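Local structure of protease (Penicillium cyclopium, 5Z6O) at residues V153-A163 and P175-A185; A186-A194 and T262-G270. The protein hydrolyses peptide bonds as a proteinase K-like subtilisin, a serine protease that probably digests casein, gelatin and type IV collagen. All blocks are in the same frame, centred on the assembly; numbering follows the deposited sequence.

Contacts 1 and 2 follow each other along the chain and share strand 182-187: contact 1 pairs its first half with strand 157-162 inside the parallel sheet, and contact 2 holds the loop that leaves its far end against residues 262-270. Their centres lie about 20 Å apart, and beyond adjoining in sequence they do not touch. Contact 1 reaches the active site, for the side chain of A162 is about 4 Å from the bound phenylmethanesulfonic acid and about 5 Å from the side chain of S228, probably the charge-relay serine. It also carries the calcium ligand V181. Contact 2 is remote from these sites; the side chain of S187 stays about 14 Å from the phenylmethanesulfonic acid.

Contact 1: residues V153-A163 and P175-A185; sequences VRSGVFLSVAA and PASAPNVCTIA. With CA (calcium ion), chain B.
V161 lays its CG1 methyl obliquely over the ring of P175, 3.8 Å from CG, while its other methyl, CG2, meets V181 CB at 4.0 Å. With CG1 anti to the backbone N (chi1 178°), the two branches diverge, one to the turn that begins at P175, behind a cis peptide bond, and one to the entry of the next strand. This is the core of the subtilisin fold: strands 157-162 and 182-185 are parallel neighbours in the central sheet. V161 lies at the centre of their ladder, giving its N-H to C182 O and taking that of I184 on its own O; C182 N bonds to L159 O at 2.9 Å, almost straight on the carbonyl, and A163 N to I184 O. On the V161 side, L159 and V181 run side by side, CD2 against CG1 at 3.7 Å, with A149 of helix 143-154 against L159. S160, A162, C182 and I184 line the other face, where helix 227-245 packs on S160, A162 and I184. There F158 sets ring atoms CE1 and CZ both 3.7 Å from C182 CB, an oblique approach, and the sulfur, disulfide-bonded to C253, also lies obliquely to that ring. T183 ties strand to turn: its OG1 donates to A176 O at 2.8 Å, in the carbonyl plane on a lone pair, and accepts from water 3 at 3.1 Å, while CG2 rests on A163. A valine in its place would probably leave A176 O without this donor and the calcium-bound water without its acceptor on the strand. That water shares the calcium ion with D204 and four other waters, and with the backbone carbonyl oxygen of V181, 2.6 Å from the metal.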
loop_
_atom_site.group_PDB
_atom_site.type_symbol
_atom_site.label_atom_id
_atom_site.label_comp_id
_atom_site.label_asym_id
_atom_site.label_seq_id
_atom_site.Cartn_x
_atom_site.Cartn_y
_atom_site.Cartn_z
ATOM N N VAL A 153 -14.205 -2.844 2.563
ATOM C CA VAL A 153 -13.866 -4.260 2.405
ATOM C C VAL A 153 -15.123 -5.077 2.115
ATOM O O VAL A 153 -15.129 -5.965 1.255
ATOM C CB VAL A 153 -13.131 -4.759 3.661
ATOM C CG1 VAL A 153 -12.845 -6.279 3.559
ATOM C CG2 VAL A 153 -11.823 -4.020 3.822
ATOM N N ARG A 154 -16.217 -4.772 2.814
ATOM C CA ARG A 154 -17.464 -5.507 2.601
ATOM C C ARG A 154 -17.989 -5.323 1.180
ATOM O O ARG A 154 -18.696 -6.195 0.664
ATOM C CB ARG A 154 -18.508 -5.042 3.618
ATOM C CG ARG A 154 -19.466 -6.123 4.027
ATOM C CD ARG A 154 -20.554 -5.598 4.976
ATOM N NE ARG A 154 -20.071 -4.691 6.022
ATOM C CZ ARG A 154 -19.371 -5.060 7.100
ATOM N NH1 ARG A 154 -19.003 -4.143 7.993
ATOM N NH2 ARG A 154 -19.024 -6.333 7.296
ATOM N N SER A 155 -17.625 -4.218 0.522
ATOM C CA SER A 155 -18.043 -3.921 -0.852
ATOM C C SER A 155 -17.124 -4.519 -1.909
ATOM O O SER A 155 -17.280 -4.180 -3.087
ATOM C CB SER A 155 -18.115 -2.422 -1.074
ATOM O OG SER A 155 -19.003 -1.873 -0.134
ATOM N N GLY A 156 -16.191 -5.394 -1.513
ATOM C CA GLY A 156 -15.326 -6.075 -2.460
ATOM C C GLY A 156 -14.047 -5.351 -2.855
ATOM O O GLY A 156 -13.528 -5.588 -3.957
ATOM N N VAL A 157 -13.519 -4.465 -2.007
ATOM C CA VAL A 157 -12.251 -3.778 -2.265
ATOM C C VAL A 157 -11.276 -4.118 -1.129
ATOM O O VAL A 157 -11.581 -3.872 0.041
ATOM C CB VAL A 157 -12.438 -2.256 -2.385
ATOM C CG1 VAL A 157 -11.096 -1.552 -2.674
ATOM C CG2 VAL A 157 -13.407 -1.888 -3.515
ATOM N N PHE A 158 -10.111 -4.686 -1.475
ATOM C CA PHE A 158 -9.098 -5.011 -0.475
ATOM C C PHE A 158 -8.518 -3.703 0.037
ATOM O O PHE A 158 -8.324 -2.765 -0.737
ATOM C CB PHE A 158 -8.008 -5.882 -1.102
ATOM C CG PHE A 158 -6.739 -5.993 -0.268
ATOM C CD1 PHE A 158 -6.595 -6.971 0.697
ATOM C CD2 PHE A 158 -5.699 -5.099 -0.469
ATOM C CE1 PHE A 158 -5.418 -7.065 1.443
ATOM C CE2 PHE A 158 -4.523 -5.187 0.249
ATOM C CZ PHE A 158 -4.376 -6.171 1.202
ATOM N N LEU A 159 -8.249 -3.623 1.347
ATOM C CA LEU A 159 -7.834 -2.341 1.898
ATOM C C LEU A 159 -6.577 -2.539 2.731
ATOM O O LEU A 159 -6.613 -3.211 3.768
ATOM C CB LEU A 159 -8.977 -1.707 2.709
ATOM C CG LEU A 159 -8.658 -0.375 3.412
ATOM C CD1 LEU A 159 -7.995 0.643 2.469
ATOM C CD2 LEU A 159 -9.958 0.175 3.986
ATOM N N SER A 160 -5.450 -2.014 2.263
ATOM C CA SER A 160 -4.223 -2.011 3.053
ATOM C C SER A 160 -4.061 -0.655 3.730
ATOM O O SER A 160 -4.211 0.386 3.088
ATOM C CB SER A 160 -3.009 -2.326 2.173
ATOM O OG SER A 160 -2.905 -1.404 1.121
ATOM N N VAL A 161 -3.746 -0.674 5.026
ATOM C CA VAL A 161 -3.690 0.521 5.863
ATOM C C VAL A 161 -2.364 0.596 6.598
ATOM O O VAL A 161 -1.941 -0.392 7.209
ATOM C CB VAL A 161 -4.857 0.496 6.884
ATOM C CG1 VAL A 161 -4.802 1.685 7.774
ATOM C CG2 VAL A 161 -6.212 0.482 6.151
ATOM N N ALA A 162 -1.753 1.785 6.607
ATOM C CA ALA A 162 -0.564 2.009 7.418
ATOM C C ALA A 162 -0.905 1.885 8.898
ATOM O O ALA A 162 -1.932 2.393 9.369
ATOM C CB ALA A 162 0.018 3.389 7.134
ATOM N N ALA A 163 -0.033 1.225 9.654
ATOM C CA ALA A 163 -0.363 1.043 11.075
ATOM C C ALA A 163 -0.216 2.329 11.874
ATOM O O ALA A 163 -0.840 2.451 12.945
ATOM C CB ALA A 163 0.521 -0.036 11.691
ATOM N N PRO A 175 -7.762 4.320 10.370
ATOM C CA PRO A 175 -8.491 3.049 10.270
ATOM C C PRO A 175 -7.660 1.791 10.592
ATOM O O PRO A 175 -8.153 0.693 10.349
ATOM C CB PRO A 175 -8.956 3.043 8.795
ATOM C CG PRO A 175 -7.911 3.811 8.068
ATOM C CD PRO A 175 -7.360 4.841 9.049
ATOM N N ALA A 176 -6.466 1.932 11.202
ATOM C CA ALA A 176 -5.653 0.746 11.483
ATOM C C ALA A 176 -6.398 -0.282 12.320
ATOM O O ALA A 176 -6.160 -1.490 12.175
ATOM C CB ALA A 176 -4.367 1.142 12.201
ATOM N N SER A 177 -7.284 0.170 13.218
ATOM C CA SER A 177 -7.989 -0.726 14.121
ATOM C C SER A 177 -9.281 -1.265 13.532
ATOM O O SER A 177 -9.990 -2.003 14.222
ATOM C CB SER A 177 -8.290 -0.006 15.457
ATOM O OG SER A 177 -9.076 1.130 15.213
ATOM N N ALA A 178 -9.598 -0.933 12.280
ATOM C CA ALA A 178 -10.909 -1.250 11.726
ATOM C C ALA A 178 -11.056 -2.734 11.421
ATOM O O ALA A 178 -10.064 -3.425 11.150
ATOM C CB ALA A 178 -11.161 -0.459 10.439
ATOM N N PRO A 179 -12.304 -3.228 11.387
ATOM C CA PRO A 179 -12.534 -4.650 11.092
ATOM C C PRO A 179 -12.139 -4.994 9.661
ATOM O O PRO A 179 -12.513 -4.295 8.715
ATOM C CB PRO A 179 -14.046 -4.821 11.303
ATOM C CG PRO A 179 -14.496 -3.587 12.066
ATOM C CD PRO A 179 -13.570 -2.505 11.660
ATOM N N ASN A 180 -11.370 -6.075 9.512
ATOM C CA ASN A 180 -11.105 -6.726 8.231
ATOM C C ASN A 180 -10.175 -5.981 7.294
ATOM O O ASN A 180 -10.089 -6.392 6.117
ATOM C CB ASN A 180 -12.412 -6.980 7.467
ATOM C CG ASN A 180 -13.384 -7.791 8.284
ATOM O OD1 ASN A 180 -13.025 -8.855 8.801
ATOM N ND2 ASN A 180 -14.600 -7.281 8.447
ATOM N N VAL A 181 -9.511 -4.910 7.731
ATOM C CA VAL A 181 -8.508 -4.257 6.889
ATOM C C VAL A 181 -7.204 -4.987 7.075
ATOM O O VAL A 181 -7.070 -5.805 7.986
ATOM C CB VAL A 181 -8.344 -2.760 7.225
ATOM C CG1 VAL A 181 -9.636 -2.004 6.962
ATOM C CG2 VAL A 181 -7.891 -2.574 8.660
ATOM N N CYS A 182 -6.235 -4.722 6.190
ATOM C CA CYS A 182 -4.940 -5.379 6.262
ATOM C C CYS A 182 -3.989 -4.303 6.782
ATOM O O CYS A 182 -3.678 -3.346 6.070
ATOM C CB CYS A 182 -4.547 -5.915 4.882
ATOM S SG CYS A 182 -3.496 -7.395 4.936
ATOM N N THR A 183 -3.626 -4.393 8.059
ATOM C CA THR A 183 -2.895 -3.322 8.736
ATOM C C THR A 183 -1.403 -3.647 8.757
ATOM O O THR A 183 -1.010 -4.725 9.235
ATOM C CB THR A 183 -3.412 -3.187 10.167
ATOM O OG1 THR A 183 -4.804 -2.848 10.132
ATOM C CG2 THR A 183 -2.661 -2.125 10.920
ATOM N N ILE A 184 -0.570 -2.701 8.290
ATOM C CA ILE A 184 0.804 -3.019 7.883
ATOM C C ILE A 184 1.788 -2.219 8.737
ATOM O O ILE A 184 1.727 -0.987 8.779
ATOM C CB ILE A 184 1.041 -2.719 6.389
ATOM C CG1 ILE A 184 -0.083 -3.278 5.504
ATOM C CG2 ILE A 184 2.395 -3.256 5.954
ATOM C CD1 ILE A 184 -0.336 -4.781 5.771
ATOM N N ALA A 185 2.718 -2.917 9.386
ATOM C CA ALA A 185 3.803 -2.286 10.124
ATOM C C ALA A 185 5.057 -2.216 9.261
ATOM O O ALA A 185 5.154 -2.859 8.208
ATOM C CB ALA A 185 4.082 -3.053 11.430
HETATM CA CA CA B . -6.555 -7.456 9.891
HETATM O O HOH W 1 -8.739 -5.919 3.265
HETATM O O HOH W 2 -8.945 -6.805 10.810
HETATM O O HOH W 3 -6.322 -5.395 10.887
HETATM O O HOH W 4 -7.538 -8.770 8.189
HETATM O O HOH W 5 -5.735 -7.698 11.976
HETATM O O HOH W 6 -7.160 -9.443 11.118
#

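Contact 2: residues A186-A194 and T262-G270; sequences ASTNSDGSA and TKISGAPKG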
loop_
_atom_site.group_PDB
_atom_site.type_symbol
_atom_site.label_atom_id
_atom_site.label_comp_id
_atom_site.label_asym_id
_atom_site.label_seq_id
_atom_site.Cartn_x
_atom_site.Cartn_y
_atom_site.Cartn_z
ATOM N N ALA A 186 6.013 -1.392 9.695
ATOM C CA ALA A 186 7.171 -1.048 8.870
ATOM C C ALA A 186 8.430 -1.790 9.313
ATOM O O ALA A 186 8.776 -1.773 10.500
ATOM C CB ALA A 186 7.430 0.453 8.923
ATOM N N SER A 187 9.148 -2.391 8.353
ATOM C CA SER A 187 10.396 -3.091 8.653
ATOM C C SER A 187 11.582 -2.333 8.068
ATOM O O SER A 187 11.415 -1.461 7.214
ATOM C CB SER A 187 10.369 -4.527 8.095
ATOM O OG SER A 187 10.439 -4.557 6.669
ATOM N N THR A 188 12.804 -2.708 8.502
ATOM C CA THR A 188 14.027 -2.070 8.019
ATOM C C THR A 188 14.816 -3.053 7.166
ATOM O O THR A 188 14.510 -4.241 7.123
ATOM C CB THR A 188 14.916 -1.625 9.181
ATOM O OG1 THR A 188 15.404 -2.817 9.863
ATOM C CG2 THR A 188 14.114 -0.770 10.155
ATOM N N ASN A 189 15.901 -2.561 6.547
ATOM C CA ASN A 189 16.660 -3.396 5.618
ATOM C C ASN A 189 17.451 -4.484 6.326
ATOM O O ASN A 189 17.851 -5.441 5.666
ATOM C CB ASN A 189 17.595 -2.558 4.700
ATOM C CG ASN A 189 18.625 -1.709 5.450
ATOM O OD1 ASN A 189 19.552 -1.183 4.826
ATOM N ND2 ASN A 189 18.454 -1.528 6.734
ATOM N N SER A 190 17.598 -4.410 7.650
ATOM C CA SER A 190 18.212 -5.492 8.406
ATOM C C SER A 190 17.166 -6.440 8.973
ATOM O O SER A 190 17.498 -7.303 9.800
ATOM C CB SER A 190 19.075 -4.916 9.530
ATOM O OG SER A 190 18.273 -4.197 10.429
ATOM N N ASP A 191 15.903 -6.286 8.544
ATOM C CA ASP A 191 14.773 -7.084 8.998
ATOM C C ASP A 191 14.396 -6.758 10.439
ATOM O O ASP A 191 13.778 -7.568 11.116
ATOM C CB ASP A 191 15.009 -8.591 8.850
ATOM C CG ASP A 191 14.859 -9.080 7.407
ATOM O OD1 ASP A 191 14.352 -8.329 6.533
ATOM O OD2 ASP A 191 15.230 -10.216 7.150
ATOM N N GLY A 192 14.705 -5.564 10.911
ATOM C CA GLY A 192 14.197 -5.147 12.201
ATOM C C GLY A 192 12.860 -4.449 12.101
ATOM O O GLY A 192 12.413 -4.067 11.021
ATOM N N SER A 193 12.212 -4.303 13.257
ATOM C CA SER A 193 10.993 -3.523 13.358
ATOM C C SER A 193 11.419 -2.071 13.456
ATOM O O SER A 193 12.210 -1.725 14.335
ATOM C CB SER A 193 10.176 -3.957 14.579
ATOM O OG SER A 193 9.004 -3.177 14.723
ATOM N N ALA A 194 10.932 -1.225 12.545
ATOM C CA ALA A 194 11.358 0.172 12.527
ATOM C C ALA A 194 10.988 0.846 13.842
ATOM O O ALA A 194 9.951 0.550 14.418
ATOM C CB ALA A 194 10.688 0.905 11.360
ATOM N N THR A 262 8.443 -15.692 8.662
ATOM C CA THR A 262 8.664 -15.132 9.990
ATOM C C THR A 262 10.103 -14.618 10.064
ATOM O O THR A 262 11.038 -15.279 10.531
ATOM C CB THR A 262 8.349 -16.184 11.047
ATOM O OG1 THR A 262 6.931 -16.406 11.085
ATOM C CG2 THR A 262 8.768 -15.726 12.386
ATOM N N LYS A 263 10.296 -13.396 9.562
ATOM C CA LYS A 263 11.636 -12.867 9.421
ATOM C C LYS A 263 11.978 -11.712 10.327
ATOM O O LYS A 263 13.146 -11.338 10.365
ATOM C CB LYS A 263 11.861 -12.367 7.993
ATOM C CG LYS A 263 11.674 -13.411 7.052
ATOM C CD LYS A 263 12.677 -14.512 7.372
ATOM C CE LYS A 263 14.066 -14.348 6.711
ATOM N NZ LYS A 263 15.221 -14.494 7.680
ATOM N N ILE A 264 10.997 -11.065 10.964
ATOM C CA ILE A 264 11.314 -9.844 11.681
ATOM C C ILE A 264 12.030 -10.172 12.987
ATOM O O ILE A 264 11.614 -11.067 13.748
ATOM C CB ILE A 264 10.046 -9.029 11.956
ATOM C CG1 ILE A 264 9.394 -8.638 10.632
ATOM C CG2 ILE A 264 10.408 -7.730 12.696
ATOM C CD1 ILE A 264 10.249 -7.745 9.751
ATOM N N SER A 265 13.094 -9.430 13.253
ATOM C CA SER A 265 13.892 -9.531 14.458
ATOM C C SER A 265 13.419 -8.467 15.445
ATOM O O SER A 265 13.277 -7.302 15.069
ATOM C CB SER A 265 15.365 -9.317 14.110
ATOM O OG SER A 265 16.207 -9.475 15.240
ATOM N N GLY A 266 13.184 -8.869 16.698
ATOM C CA GLY A 266 12.828 -7.904 17.732
ATOM C C GLY A 266 11.521 -7.171 17.513
ATOM O O GLY A 266 11.420 -5.982 17.823
ATOM N N ALA A 267 10.526 -7.840 16.952
ATOM C CA ALA A 267 9.174 -7.309 16.894
ATOM C C ALA A 267 8.643 -7.101 18.310
ATOM O O ALA A 267 8.859 -7.942 19.173
ATOM C CB ALA A 267 8.233 -8.257 16.148
ATOM N N PRO A 268 7.935 -6.025 18.571
ATOM C CA PRO A 268 7.350 -5.829 19.905
ATOM C C PRO A 268 6.483 -6.998 20.385
ATOM O O PRO A 268 5.932 -7.769 19.593
ATOM C CB PRO A 268 6.528 -4.543 19.727
ATOM C CG PRO A 268 7.253 -3.790 18.662
ATOM C CD PRO A 268 7.753 -4.857 17.694
ATOM N N LYS A 269 6.342 -7.164 21.699
ATOM C CA LYS A 269 5.604 -8.327 22.193
ATOM C C LYS A 269 4.137 -8.221 21.812
ATOM O O LYS A 269 3.561 -7.124 21.776
ATOM C CB LYS A 269 5.735 -8.463 23.716
ATOM C CG LYS A 269 4.893 -7.474 24.502
ATOM C CD LYS A 269 4.228 -8.143 25.714
ATOM C CE LYS A 269 3.548 -7.112 26.620
ATOM N NZ LYS A 269 4.516 -6.109 27.173
ATOM N N GLY A 270 3.545 -9.363 21.489
ATOM C CA GLY A 270 2.178 -9.372 21.027
ATOM C C GLY A 270 2.013 -8.991 19.569
ATOM O O GLY A 270 0.871 -8.864 19.117
HETATM O O HOH W 7 15.527 -11.972 9.098
HETATM O O HOH W 8 13.421 -4.835 15.850
#
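S265 and D191 are joined by the direct backbone bond of this contact, S265 N to D191 O at 2.9 Å and nearly linear (173°); the same oxygen also receives a CA-H...O contact from I264. Water-mediated bonds flank it. Water 7 donates to D191 OD2 at 2.6 Å and to K263 O, and accepts from K263 NZ at 2.9 Å, so it bridges two opposite charges whose own atoms, D191 OD2 and K263 NZ, stand 4.3 Å apart, beyond a salt bridge. The lysine chain curls at three torsions, which brings NZ to this water, while D191 OD1 makes its salt bridge with R15. Water 8 takes the N-H of S193 and, in the conformer given, donates to S265 O. The loop presenting these groups leaves the end of strand 182-187 as a type I turn from T188 to D191. D191, the last residue of the turn, has a positive phi (71°), and T188 N bonds back to G192 O, the pattern of a type I turn with a G1 bulge; T188 OG1 accepts G192 N across the turn at 3.0 Å. Apolar contact comes mainly from I264, whose CD1 reaches S187 CB at 3.6 Å and whose CG2 lies 4.2 Å from S193 CB. S193 swings OG away from its own nitrogen (chi1 178°), which puts the hydroxyl beside P268 CD, 3.6 Å away, where it bonds to the hydroxyl of Y206, a residue of strand 205-208 whose side chain also meets I264, A267 and P268.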